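Local coordinates for mandelate racemase/muconate lactonizing enzyme family protein (Azoarcus sp., PDB 2QDE), which is a member of the mandelate racemase/muconate lactonizing enzyme family, with the two-domain enolase-like fold, and holds a barium ion at the metal site of its barrel domain, at residues L79-D82 and P83-E87; A103-T106 and V107-L111; G120-V123 and Y124-L127; Q204-T207 and T208-L212; D317-Q321 and F322-N326. All blocks are in the same frame, centred on the assembly; numbering follows the deposited sequence.

How the contacts relate
All five contacts are local, each within one continuous run of chain, so they follow in series and none nests in or crosses another. Contact 1 closes the turn between helices 62-78 and 86-96; contact 2 is a step along helix 101-119, and the two touch where Pro83 and Ile86 pack on Leu111. Contact 3 comes just after that helix ends, about 16 Å from contact 2 centre to centre, and like contact 1 it meets the second subunit. Contacts 4 and 5 belong to the barrel domain. Contact 4 lies on helix 202-212, across the chain's centre from contacts 1 to 3, and contact 5 folds the loop between helices 303-315 and 328-332.

Contact 1: residues L79-D82 and P83-E87; sequences LGED and PTKIE
Asp82 and Lys85 are the ends of a type I beta turn, closed by Lys85 N on Asp82 O at 3.1 Å. The Asp82 side chain doubles this closure. Its CG lies anti to the backbone N (chi1 -178°), which swings the carboxylate forward along the chain, and OD1 accepts from both Thr84 N, at 3.0 Å, and Thr84 OG1, at 2.6 Å. Both donors come to the same face of the carboxylate, the hydroxyl being the farther out of plane. The bond to Thr84 N makes an Asx turn laid over the beta turn. An inverse gamma turn centred on Lys85 follows, with a weak bond from Ile86 N to Thr84 O, and leaves Lys85 at the N-cap position of helix 86-96, in the N-terminal domain of this enolase-like fold. The extended Lys85 chain runs back across Asp82 and Glu81 at about a right angle to each, its CD 3.6 Å from Glu81 OE2. The charges stop short of a salt bridge, Lys85 NZ being 4.3 Å from Glu81 OE2; a water donates to OE2 and accepts from NZ to span the gap. Glu81 OE2 also takes Asp82 N on its anti lone pair, at 2.7 Å, while OE1 pairs with Lys88. Pro83 packs on Leu111 and Leu114 of helix 101-119, and Thr84 touches Gln125 of the second subunit.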
loop_
_atom_site.group_PDB
_atom_site.type_symbol
_atom_site.label_atom_id
_atom_site.label_comp_id
_atom_site.label_asym_id
_atom_site.label_seq_id
_atom_site.Cartn_x
_atom_site.Cartn_y
_atom_site.Cartn_z
ATOM N N LEU A 79 -26.252 -13.010 37.763
ATOM C CA LEU A 79 -26.702 -13.460 39.078
ATOM C C LEU A 79 -25.567 -13.613 40.084
ATOM O O LEU A 79 -24.559 -14.267 39.812
ATOM C CB LEU A 79 -27.485 -14.768 38.938
ATOM C CG LEU A 79 -28.845 -14.564 38.264
ATOM C CD1 LEU A 79 -29.448 -15.894 37.849
ATOM C CD2 LEU A 79 -29.767 -13.818 39.214
ATOM N N GLY A 80 -25.739 -12.985 41.246
ATOM C CA GLY A 80 -24.729 -13.051 42.287
ATOM C C GLY A 80 -23.592 -12.059 42.100
ATOM O O GLY A 80 -22.685 -11.985 42.931
ATOM N N GLU A 81 -23.642 -11.281 41.023
ATOM C CA GLU A 81 -22.590 -10.309 40.732
ATOM C C GLU A 81 -22.889 -8.889 41.218
ATOM O O GLU A 81 -24.048 -8.481 41.324
ATOM C CB GLU A 81 -22.312 -10.286 39.217
ATOM C CG GLU A 81 -21.202 -9.325 38.797
ATOM C CD GLU A 81 -19.867 -9.695 39.416
ATOM O OE1 GLU A 81 -19.110 -10.464 38.789
ATOM O OE2 GLU A 81 -19.585 -9.233 40.542
ATOM N N ASP A 82 -21.819 -8.151 41.513
ATOM C CA ASP A 82 -21.883 -6.761 41.956
ATOM C C ASP A 82 -22.155 -5.936 40.686
ATOM O O ASP A 82 -21.334 -5.913 39.770
ATOM C CB ASP A 82 -20.533 -6.363 42.579
ATOM C CG ASP A 82 -20.522 -4.948 43.126
ATOM O OD1 ASP A 82 -21.345 -4.115 42.679
ATOM O OD2 ASP A 82 -19.667 -4.661 43.999
ATOM N N PRO A 83 -23.303 -5.242 40.628
ATOM C CA PRO A 83 -23.670 -4.433 39.463
ATOM C C PRO A 83 -22.741 -3.273 39.120
ATOM O O PRO A 83 -22.763 -2.777 37.990
ATOM C CB PRO A 83 -25.090 -3.978 39.796
ATOM C CG PRO A 83 -25.046 -3.837 41.275
ATOM C CD PRO A 83 -24.288 -5.070 41.711
ATOM N N THR A 84 -21.925 -2.842 40.078
ATOM C CA THR A 84 -20.992 -1.744 39.840
ATOM C C THR A 84 -19.839 -2.155 38.919
ATOM O O THR A 84 -19.153 -1.305 38.352
ATOM C CB THR A 84 -20.357 -1.222 41.159
ATOM O OG1 THR A 84 -19.706 -2.304 41.841
ATOM C CG2 THR A 84 -21.409 -0.595 42.056
ATOM N N LYS A 85 -19.628 -3.459 38.784
ATOM C CA LYS A 85 -18.543 -3.980 37.957
ATOM C C LYS A 85 -18.949 -4.072 36.489
ATOM O O LYS A 85 -19.012 -5.155 35.906
ATOM C CB LYS A 85 -18.108 -5.344 38.499
ATOM C CG LYS A 85 -17.640 -5.263 39.946
ATOM C CD LYS A 85 -17.192 -6.603 40.488
ATOM C CE LYS A 85 -16.557 -6.433 41.855
ATOM N NZ LYS A 85 -15.992 -7.715 42.365
ATOM N N ILE A 86 -19.216 -2.909 35.903
ATOM C CA ILE A 86 -19.637 -2.822 34.512
ATOM C C ILE A 86 -18.558 -3.238 33.513
ATOM O O ILE A 86 -18.857 -3.975 32.579
ATOM C CB ILE A 86 -20.164 -1.405 34.188
ATOM C CG1 ILE A 86 -21.441 -1.143 35.006
ATOM C CG2 ILE A 86 -20.482 -1.282 32.697
ATOM C CD1 ILE A 86 -22.012 0.256 34.847
ATOM N N GLU A 87 -17.319 -2.780 33.696
ATOM C CA GLU A 87 -16.233 -3.175 32.791
ATOM C C GLU A 87 -16.130 -4.707 32.785
ATOM O O GLU A 87 -16.060 -5.338 31.731
ATOM C CB GLU A 87 -14.880 -2.604 33.252
ATOM C CG GLU A 87 -14.613 -1.128 32.945
ATOM C CD GLU A 87 -13.941 -0.894 31.591
ATOM O OE1 GLU A 87 -13.263 -1.812 31.071
ATOM O OE2 GLU A 87 -14.073 0.228 31.056
HETATM O O HOH W 1 -17.312 -9.991 41.803
#

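Contact 2: residues A103-T106 and V107-L111; sequences AKAT and VDFAL
Phe109 folds its ring back over the carbonyl of Ala105, one turn earlier in alpha-helix 101-119 of the N-terminal domain. Ala105 O accepts Phe109 N at 2.8 Å, nearly along the C=O axis, and the same oxygen lies 3.1 Å above one face of the Phe109 ring, offset toward its rim. The torsion responsible is chi1 of -62°, which sets CG beside the backbone N and so over the preceding turn; the far end of the ring then meets a methyl, Phe109 CZ lying 3.8 Å from Ala105 CB. Around this pair the regular i to i+4 ladder continues, with Val107 N on Ala103 O, Asp108 N on Lys104 O and Ala110 N on Thr106 O. Val107 packs on Ile69 and Leu78, Ala110 on Leu36 and Leu38, so the helix is wedged between its neighbouring helices and the antiparallel sheet. Farther out, the buried Lys104 NZ forms a salt bridge with Asp94 and donates to Thr97 O. The Asp108 carboxylate, also buried, reaches the start of helix 277-290, where OD1 accepts from Leu278 N and OD2 from Leu277 N.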
loop_
_atom_site.group_PDB
_atom_site.type_symbol
_atom_site.label_atom_id
_atom_site.label_comp_id
_atom_site.label_asym_id
_atom_site.label_seq_id
_atom_site.Cartn_x
_atom_site.Cartn_y
_atom_site.Cartn_z
ATOM N N ALA A 103 -28.936 -7.209 22.883
ATOM C CA ALA A 103 -29.175 -7.909 24.142
ATOM C C ALA A 103 -28.143 -7.430 25.163
ATOM O O ALA A 103 -28.478 -7.147 26.315
ATOM C CB ALA A 103 -29.054 -9.411 23.937
ATOM N N LYS A 104 -26.888 -7.340 24.729
ATOM C CA LYS A 104 -25.809 -6.880 25.600
ATOM C C LYS A 104 -26.067 -5.433 26.017
ATOM O O LYS A 104 -25.883 -5.068 27.180
ATOM C CB LYS A 104 -24.458 -6.961 24.882
ATOM C CG LYS A 104 -23.969 -8.369 24.573
ATOM C CD LYS A 104 -22.727 -8.321 23.679
ATOM C CE LYS A 104 -22.143 -9.702 23.445
ATOM N NZ LYS A 104 -21.076 -9.695 22.408
ATOM N N ALA A 105 -26.497 -4.615 25.062
ATOM C CA ALA A 105 -26.774 -3.210 25.331
ATOM C C ALA A 105 -27.849 -3.071 26.404
ATOM O O ALA A 105 -27.735 -2.251 27.309
ATOM C CB ALA A 105 -27.225 -2.511 24.057
ATOM N N THR A 106 -28.893 -3.881 26.292
ATOM C CA THR A 106 -29.988 -3.849 27.246
ATOM C C THR A 106 -29.501 -4.112 28.670
ATOM O O THR A 106 -29.930 -3.445 29.617
ATOM C CB THR A 106 -31.053 -4.874 26.861
ATOM O OG1 THR A 106 -31.540 -4.564 25.551
ATOM C CG2 THR A 106 -32.216 -4.838 27.843
ATOM N N VAL A 107 -28.606 -5.083 28.817
ATOM C CA VAL A 107 -28.047 -5.414 30.119
ATOM C C VAL A 107 -27.247 -4.216 30.638
ATOM O O VAL A 107 -27.387 -3.805 31.789
ATOM C CB VAL A 107 -27.114 -6.644 30.015
ATOM C CG1 VAL A 107 -26.365 -6.852 31.330
ATOM C CG2 VAL A 107 -27.930 -7.879 29.669
ATOM N N ASP A 108 -26.416 -3.661 29.761
ATOM C CA ASP A 108 -25.577 -2.507 30.078
ATOM C C ASP A 108 -26.420 -1.322 30.562
ATOM O O ASP A 108 -26.056 -0.645 31.528
ATOM C CB ASP A 108 -24.773 -2.117 28.826
ATOM C CG ASP A 108 -24.026 -0.799 28.979
ATOM O OD1 ASP A 108 -22.776 -0.812 29.040
ATOM O OD2 ASP A 108 -24.690 0.255 29.036
ATOM N N PHE A 109 -27.542 -1.075 29.889
ATOM C CA PHE A 109 -28.429 0.030 30.254
ATOM C C PHE A 109 -28.950 -0.119 31.680
ATOM O O PHE A 109 -28.950 0.846 32.446
ATOM C CB PHE A 109 -29.640 0.115 29.316
ATOM C CG PHE A 109 -29.293 0.367 27.870
ATOM C CD1 PHE A 109 -28.059 0.917 27.508
ATOM C CD2 PHE A 109 -30.214 0.066 26.868
ATOM C CE1 PHE A 109 -27.751 1.159 26.164
ATOM C CE2 PHE A 109 -29.919 0.301 25.523
ATOM C CZ PHE A 109 -28.685 0.849 25.174
ATOM N N ALA A 110 -29.399 -1.327 32.020
ATOM C CA ALA A 110 -29.940 -1.604 33.350
ATOM C C ALA A 110 -28.858 -1.578 34.420
ATOM O O ALA A 110 -29.129 -1.266 35.573
ATOM C CB ALA A 110 -30.667 -2.961 33.363
ATOM N N LEU A 111 -27.629 -1.912 34.049
ATOM C CA LEU A 111 -26.543 -1.888 35.023
ATOM C C LEU A 111 -26.256 -0.435 35.407
ATOM O O LEU A 111 -26.128 -0.112 36.590
ATOM C CB LEU A 111 -25.285 -2.557 34.450
ATOM C CG LEU A 111 -25.286 -4.091 34.451
ATOM C CD1 LEU A 111 -24.151 -4.625 33.587
ATOM C CD2 LEU A 111 -25.155 -4.600 35.888
#

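Contact 3: residues G120-V123 and Y124-L127; sequences GVPV and YQLL
Pro122 lies over one face of the Tyr124 ring, its CB 3.7 Å from the ring centroid and 18° off the normal, a CH-pi contact; at the ring's edge, in plane, comes Gln125 OE1. Tyr124 reaches back over the proline because chi1 of 57° holds CG between the backbone N and the carbonyl carbon. The His311 ring also meets it, and the hydroxyl is hydrogen-bonded to Asp361. Next to this, Gln125 lies side by side with Pro122, its CG 3.7 Å from Pro122 CD, before its chain bends away at chi2. The backbone beneath is a short, weakly bonded helix, reached two extended residues, Val121 and Pro122, after Gly120 ends helix 101-119 with a Schellman motif. Gln125 N donates to Pro122 O at 3.0 Å and Leu126 N to Val123 O at 2.7 Å; Leu127 N adds a weak bond to Val123 O. Two apolar pairs flank the turn: Val123 CG1 meets Leu127 CD1 at 3.6 Å, and Val121 CG2 meets Leu126 CD2 at 4.1 Å. Val121 and Gln125 also pack on Phe119 of the second subunit. With its hydroxyl engaged by a carboxylate, the Tyr124 ring is probably somewhat electron-rich, which would suit the C-H bonds that the proline presents to its face.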
loop_
_atom_site.group_PDB
_atom_site.type_symbol
_atom_site.label_atom_id
_atom_site.label_comp_id
_atom_site.label_asym_id
_atom_site.label_seq_id
_atom_site.Cartn_x
_atom_site.Cartn_y
_atom_site.Cartn_z
ATOM N N GLY A 120 -26.988 7.329 43.799
ATOM C CA GLY A 120 -27.836 8.505 43.912
ATOM C C GLY A 120 -27.517 9.588 42.896
ATOM O O GLY A 120 -27.713 10.783 43.153
ATOM N N VAL A 121 -27.031 9.177 41.729
ATOM C CA VAL A 121 -26.679 10.130 40.686
ATOM C C VAL A 121 -27.229 9.710 39.327
ATOM O O VAL A 121 -27.455 8.525 39.079
ATOM C CB VAL A 121 -25.145 10.260 40.556
ATOM C CG1 VAL A 121 -24.532 10.620 41.904
ATOM C CG2 VAL A 121 -24.559 8.944 40.045
ATOM N N PRO A 122 -27.456 10.685 38.431
ATOM C CA PRO A 122 -27.973 10.397 37.091
ATOM C C PRO A 122 -26.877 9.678 36.305
ATOM O O PRO A 122 -25.689 9.840 36.596
ATOM C CB PRO A 122 -28.258 11.781 36.518
ATOM C CG PRO A 122 -28.484 12.629 37.731
ATOM C CD PRO A 122 -27.413 12.136 38.669
ATOM N N VAL A 123 -27.266 8.897 35.307
ATOM C CA VAL A 123 -26.277 8.168 34.532
ATOM C C VAL A 123 -25.215 9.058 33.877
ATOM O O VAL A 123 -24.051 8.659 33.792
ATOM C CB VAL A 123 -26.952 7.287 33.459
ATOM C CG1 VAL A 123 -25.917 6.761 32.487
ATOM C CG2 VAL A 123 -27.662 6.117 34.135
ATOM N N TYR A 124 -25.589 10.257 33.433
ATOM C CA TYR A 124 -24.598 11.110 32.789
ATOM C C TYR A 124 -23.409 11.415 33.690
ATOM O O TYR A 124 -22.321 11.710 33.197
ATOM C CB TYR A 124 -25.223 12.404 32.248
ATOM C CG TYR A 124 -25.960 13.271 33.239
ATOM C CD1 TYR A 124 -25.286 13.938 34.263
ATOM C CD2 TYR A 124 -27.336 13.466 33.118
ATOM C CE1 TYR A 124 -25.970 14.787 35.145
ATOM C CE2 TYR A 124 -28.030 14.309 33.994
ATOM C CZ TYR A 124 -27.343 14.963 35.000
ATOM O OH TYR A 124 -28.041 15.795 35.851
ATOM N N GLN A 125 -23.611 11.332 35.005
ATOM C CA GLN A 125 -22.523 11.564 35.949
ATOM C C GLN A 125 -21.541 10.399 35.871
ATOM O O GLN A 125 -20.353 10.552 36.159
ATOM C CB GLN A 125 -23.053 11.679 37.384
ATOM C CG GLN A 125 -23.919 12.897 37.636
ATOM C CD GLN A 125 -23.164 14.203 37.467
ATOM O OE1 GLN A 125 -22.580 14.468 36.414
ATOM N NE2 GLN A 125 -23.182 15.036 38.508
ATOM N N LEU A 126 -22.048 9.229 35.492
ATOM C CA LEU A 126 -21.219 8.038 35.364
ATOM C C LEU A 126 -20.501 8.028 34.020
ATOM O O LEU A 126 -19.513 7.325 33.849
ATOM C CB LEU A 126 -22.068 6.768 35.458
ATOM C CG LEU A 126 -22.904 6.485 36.711
ATOM C CD1 LEU A 126 -23.589 5.140 36.546
ATOM C CD2 LEU A 126 -22.021 6.487 37.950
ATOM N N LEU A 127 -21.009 8.806 33.068
ATOM C CA LEU A 127 -20.428 8.847 31.729
ATOM C C LEU A 127 -19.541 10.067 31.477
ATOM O O LEU A 127 -19.267 10.411 30.328
ATOM C CB LEU A 127 -21.552 8.788 30.683
ATOM C CG LEU A 127 -22.493 7.580 30.796
ATOM C CD1 LEU A 127 -23.655 7.713 29.812
ATOM C CD2 LEU A 127 -21.711 6.304 30.533
#

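Contact 4: residues Q204-T207 and T208-L212; sequences QALT and TIRAL
Leu206 has CG anti to the backbone N (chi1 -162°) and chi2 of 44°, and these torsions turn CD1 along the helix toward Arg210, whose own chain runs extended from CG to NE. The two side chains therefore run alongside each other in one direction. Leu206 CD1 settles over one face of the guanidinium, 3.5 Å above its plane near the rim, with Arg210 NE 3.6 Å away. The methyl covers a face and leaves the in-plane N-H bonds to other partners: NH2 donates to Lys238 O, and NH1 to Ala240 O of the third subunit, whose Pro242 packs on both Leu206 and Arg210. All this sits on helix 202-212, the crossover helix of a beta-alpha-beta unit in the barrel domain; strand 192-195 before it in the chain and strand 220-221 after it carry the barium ligands Asp195 and Glu221. The helix is regular here, with Thr208 N on Gln204 O at 3.0 Å, Ile209 N on Ala205 O at 2.9 Å and Arg210 N on Leu206 O. Thr208 OG1 lies 3.0 Å from Gln204 O. Ile209 CG1 presses to 3.0 Å on Ala205 O, and beyond it Ile209 CD1 looks across to Ala205 CB at 4.3 Å. Ala205 and Ile209 both pack on Leu235 of helix 229-236.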
loop_
_atom_site.group_PDB
_atom_site.type_symbol
_atom_site.label_atom_id
_atom_site.label_comp_id
_atom_site.label_asym_id
_atom_site.label_seq_id
_atom_site.Cartn_x
_atom_site.Cartn_y
_atom_site.Cartn_z
ATOM N N GLN A 204 -26.184 1.220 -8.790
ATOM C CA GLN A 204 -27.382 1.936 -8.358
ATOM C C GLN A 204 -26.975 3.192 -7.591
ATOM O O GLN A 204 -27.504 4.275 -7.827
ATOM C CB GLN A 204 -28.229 1.072 -7.419
ATOM C CG GLN A 204 -29.235 0.139 -8.074
ATOM C CD GLN A 204 -30.084 -0.585 -7.030
ATOM O OE1 GLN A 204 -29.550 -1.229 -6.124
ATOM N NE2 GLN A 204 -31.408 -0.474 -7.146
ATOM N N ALA A 205 -26.039 3.031 -6.660
ATOM C CA ALA A 205 -25.571 4.145 -5.839
ATOM C C ALA A 205 -25.008 5.282 -6.684
ATOM O O ALA A 205 -25.393 6.434 -6.525
ATOM C CB ALA A 205 -24.521 3.658 -4.840
ATOM N N LEU A 206 -24.101 4.946 -7.592
ATOM C CA LEU A 206 -23.485 5.943 -8.449
ATOM C C LEU A 206 -24.535 6.751 -9.228
ATOM O O LEU A 206 -24.549 7.983 -9.185
ATOM C CB LEU A 206 -22.513 5.244 -9.409
ATOM C CG LEU A 206 -21.461 6.102 -10.106
ATOM C CD1 LEU A 206 -20.847 7.074 -9.109
ATOM C CD2 LEU A 206 -20.391 5.200 -10.709
ATOM N N THR A 207 -25.430 6.050 -9.917
ATOM C CA THR A 207 -26.466 6.704 -10.710
ATOM C C THR A 207 -27.425 7.588 -9.915
ATOM O O THR A 207 -27.685 8.730 -10.286
ATOM C CB THR A 207 -27.312 5.671 -11.472
ATOM O OG1 THR A 207 -26.458 4.874 -12.303
ATOM C CG2 THR A 207 -28.345 6.374 -12.350
ATOM N N THR A 208 -27.953 7.051 -8.824
ATOM C CA THR A 208 -28.901 7.798 -8.019
ATOM C C THR A 208 -28.267 8.992 -7.336
ATOM O O THR A 208 -28.822 10.085 -7.364
ATOM C CB THR A 208 -29.554 6.896 -6.968
ATOM O OG1 THR A 208 -30.140 5.767 -7.624
ATOM C CG2 THR A 208 -30.647 7.650 -6.216
ATOM N N ILE A 209 -27.102 8.791 -6.728
ATOM C CA ILE A 209 -26.436 9.891 -6.047
ATOM C C ILE A 209 -26.141 11.016 -7.028
ATOM O O ILE A 209 -26.344 12.187 -6.717
ATOM C CB ILE A 209 -25.135 9.424 -5.365
ATOM C CG1 ILE A 209 -25.478 8.395 -4.282
ATOM C CG2 ILE A 209 -24.409 10.610 -4.749
ATOM C CD1 ILE A 209 -24.287 7.786 -3.600
ATOM N N ARG A 210 -25.670 10.665 -8.218
ATOM C CA ARG A 210 -25.380 11.684 -9.222
ATOM C C ARG A 210 -26.670 12.371 -9.651
ATOM O O ARG A 210 -26.691 13.579 -9.895
ATOM C CB ARG A 210 -24.661 11.062 -10.426
ATOM C CG ARG A 210 -23.210 10.690 -10.103
ATOM C CD ARG A 210 -22.453 10.154 -11.306
ATOM N NE ARG A 210 -21.018 10.107 -11.027
ATOM C CZ ARG A 210 -20.103 9.663 -11.880
ATOM N NH1 ARG A 210 -20.464 9.224 -13.075
ATOM N NH2 ARG A 210 -18.823 9.658 -11.534
ATOM N N ALA A 211 -27.754 11.603 -9.709
ATOM C CA ALA A 211 -29.045 12.149 -10.094
ATOM C C ALA A 211 -29.569 13.102 -9.020
ATOM O O ALA A 211 -30.410 13.953 -9.293
ATOM C CB ALA A 211 -30.043 11.019 -10.320
ATOM N N LEU A 212 -29.059 12.963 -7.802
ATOM C CA LEU A 212 -29.502 13.801 -6.694
ATOM C C LEU A 212 -28.578 14.970 -6.363
ATOM O O LEU A 212 -28.929 15.820 -5.545
ATOM C CB LEU A 212 -29.682 12.949 -5.434
ATOM C CG LEU A 212 -30.732 11.830 -5.484
ATOM C CD1 LEU A 212 -30.741 11.076 -4.158
ATOM C CD2 LEU A 212 -32.106 12.433 -5.767
#

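Contact 5: residues D317-Q321 and F322-N326; sequences DWIAQ and FPQEN
Trp318 and Phe322 form the tight part of the contact, a T-shaped pair in which the Phe322 edge meets the indole face, with 5.4 Å between the centroids of the indole five-membered ring and the phenyl, planes at 64°. Phe322 CE2 leads, 3.7 Å from Trp318 NE1, while that N-H donates to Leu292 O. One face of the phenyl is filled by Gln321 CB, centred 3.7 Å away. A straight bond from Phe322 N to Ile319 O, at 3.2 Å, closes the 3-10 turn of residues 319-321. By contrast, Gln321 is exposed, though Thr201 of the fourth subunit touches it; the same Thr201 also touches the buried Trp318. Inward, the Gln324 side chain bends at chi2 (-65°) and its amide lies against Ile319, OE1 being 3.4 Å from Ile319 CD1. Gln324 NE2 donates to Phe322 O at 2.8 Å, in its own amide plane but from above the carbonyl plane; it also donates to Val294 O, while OE1 accepts from Cys296 N. This loop thus ties the region after helix 303-315 to barrel strands 294-296 and 135-140. With both N-H bonds and the oxygen of Gln324 used, a buried amide can lie against isoleucine, its rotation fixed by the backbone around it.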
loop_
_atom_site.group_PDB
_atom_site.type_symbol
_atom_site.label_atom_id
_atom_site.label_comp_id
_atom_site.label_asym_id
_atom_site.label_seq_id
_atom_site.Cartn_x
_atom_site.Cartn_y
_atom_site.Cartn_z
ATOM N N ASP A 317 -18.077 14.116 25.492
ATOM C CA ASP A 317 -17.497 15.306 24.890
ATOM C C ASP A 317 -17.471 15.311 23.364
ATOM O O ASP A 317 -17.787 16.317 22.730
ATOM C CB ASP A 317 -16.081 15.514 25.415
ATOM C CG ASP A 317 -15.495 16.827 24.965
ATOM O OD1 ASP A 317 -16.048 17.882 25.351
ATOM O OD2 ASP A 317 -14.495 16.803 24.222
ATOM N N TRP A 318 -17.104 14.184 22.773
ATOM C CA TRP A 318 -17.040 14.111 21.329
ATOM C C TRP A 318 -18.392 14.234 20.645
ATOM O O TRP A 318 -18.551 15.024 19.722
ATOM C CB TRP A 318 -16.381 12.811 20.872
ATOM C CG TRP A 318 -16.188 12.824 19.391
ATOM C CD1 TRP A 318 -16.945 12.184 18.449
ATOM C CD2 TRP A 318 -15.232 13.608 18.676
ATOM N NE1 TRP A 318 -16.518 12.525 17.186
ATOM C CE2 TRP A 318 -15.467 13.399 17.297
ATOM C CE3 TRP A 318 -14.196 14.470 19.066
ATOM C CZ2 TRP A 318 -14.701 14.025 16.302
ATOM C CZ3 TRP A 318 -13.434 15.095 18.077
ATOM C CH2 TRP A 318 -13.694 14.866 16.711
ATOM N N ILE A 319 -19.369 13.456 21.092
ATOM C CA ILE A 319 -20.665 13.498 20.447
ATOM C C ILE A 319 -21.481 14.745 20.789
ATOM O O ILE A 319 -22.416 15.092 20.066
ATOM C CB ILE A 319 -21.475 12.214 20.754
ATOM C CG1 ILE A 319 -22.531 12.002 19.664
ATOM C CG2 ILE A 319 -22.116 12.311 22.124
ATOM C CD1 ILE A 319 -23.130 10.614 19.651
ATOM N N ALA A 320 -21.109 15.429 21.869
ATOM C CA ALA A 320 -21.806 16.644 22.288
ATOM C C ALA A 320 -21.607 17.790 21.289
ATOM O O ALA A 320 -22.145 18.881 21.472
ATOM C CB ALA A 320 -21.326 17.076 23.678
ATOM N N GLN A 321 -20.839 17.537 20.233
ATOM C CA GLN A 321 -20.560 18.552 19.211
ATOM C C GLN A 321 -21.536 18.564 18.041
ATOM O O GLN A 321 -21.587 19.534 17.285
ATOM C CB GLN A 321 -19.172 18.336 18.608
ATOM C CG GLN A 321 -18.001 18.414 19.553
ATOM C CD GLN A 321 -16.715 18.004 18.865
ATOM O OE1 GLN A 321 -16.518 16.829 18.530
ATOM N NE2 GLN A 321 -15.840 18.969 18.629
ATOM N N PHE A 322 -22.306 17.492 17.885
ATOM C CA PHE A 322 -23.197 17.375 16.733
ATOM C C PHE A 322 -24.680 17.198 17.032
ATOM O O PHE A 322 -25.047 16.700 18.089
ATOM C CB PHE A 322 -22.724 16.191 15.894
ATOM C CG PHE A 322 -21.228 16.066 15.833
ATOM C CD1 PHE A 322 -20.475 16.948 15.057
ATOM C CD2 PHE A 322 -20.567 15.089 16.583
ATOM C CE1 PHE A 322 -19.080 16.860 15.029
ATOM C CE2 PHE A 322 -19.176 14.989 16.565
ATOM C CZ PHE A 322 -18.430 15.879 15.784
ATOM N N PRO A 323 -25.552 17.612 16.090
ATOM C CA PRO A 323 -26.994 17.457 16.307
ATOM C C PRO A 323 -27.287 15.959 16.303
ATOM O O PRO A 323 -26.628 15.194 15.599
ATOM C CB PRO A 323 -27.612 18.204 15.125
ATOM C CG PRO A 323 -26.544 18.098 14.048
ATOM C CD PRO A 323 -25.280 18.339 14.836
ATOM N N GLN A 324 -28.267 15.544 17.093
ATOM C CA GLN A 324 -28.578 14.134 17.215
ATOM C C GLN A 324 -29.925 13.687 16.645
ATOM O O GLN A 324 -30.674 14.487 16.079
ATOM C CB GLN A 324 -28.449 13.743 18.685
ATOM C CG GLN A 324 -27.075 14.078 19.256
ATOM C CD GLN A 324 -25.981 13.266 18.596
ATOM O OE1 GLN A 324 -26.054 12.044 18.559
ATOM N NE2 GLN A 324 -24.965 13.938 18.070
ATOM N N GLU A 325 -30.232 12.407 16.817
ATOM C CA GLU A 325 -31.461 11.856 16.267
ATOM C C GLU A 325 -32.123 10.817 17.173
ATOM O O GLU A 325 -32.771 9.885 16.696
ATOM C CB GLU A 325 -31.140 11.226 14.915
ATOM C CG GLU A 325 -32.325 11.048 14.013
ATOM C CD GLU A 325 -32.131 9.904 13.048
ATOM O OE1 GLU A 325 -32.087 8.738 13.513
ATOM O OE2 GLU A 325 -32.015 10.166 11.828
ATOM N N ASN A 326 -31.965 10.981 18.479
ATOM C CA ASN A 326 -32.540 10.054 19.447
ATOM C C ASN A 326 -33.938 10.547 19.844
ATOM O O ASN A 326 -34.092 11.216 20.857
ATOM C CB ASN A 326 -31.608 9.984 20.662
ATOM C CG ASN A 326 -32.145 9.104 21.777
ATOM O OD1 ASN A 326 -32.512 7.950 21.560
ATOM N ND2 ASN A 326 -32.173 9.650 22.990
#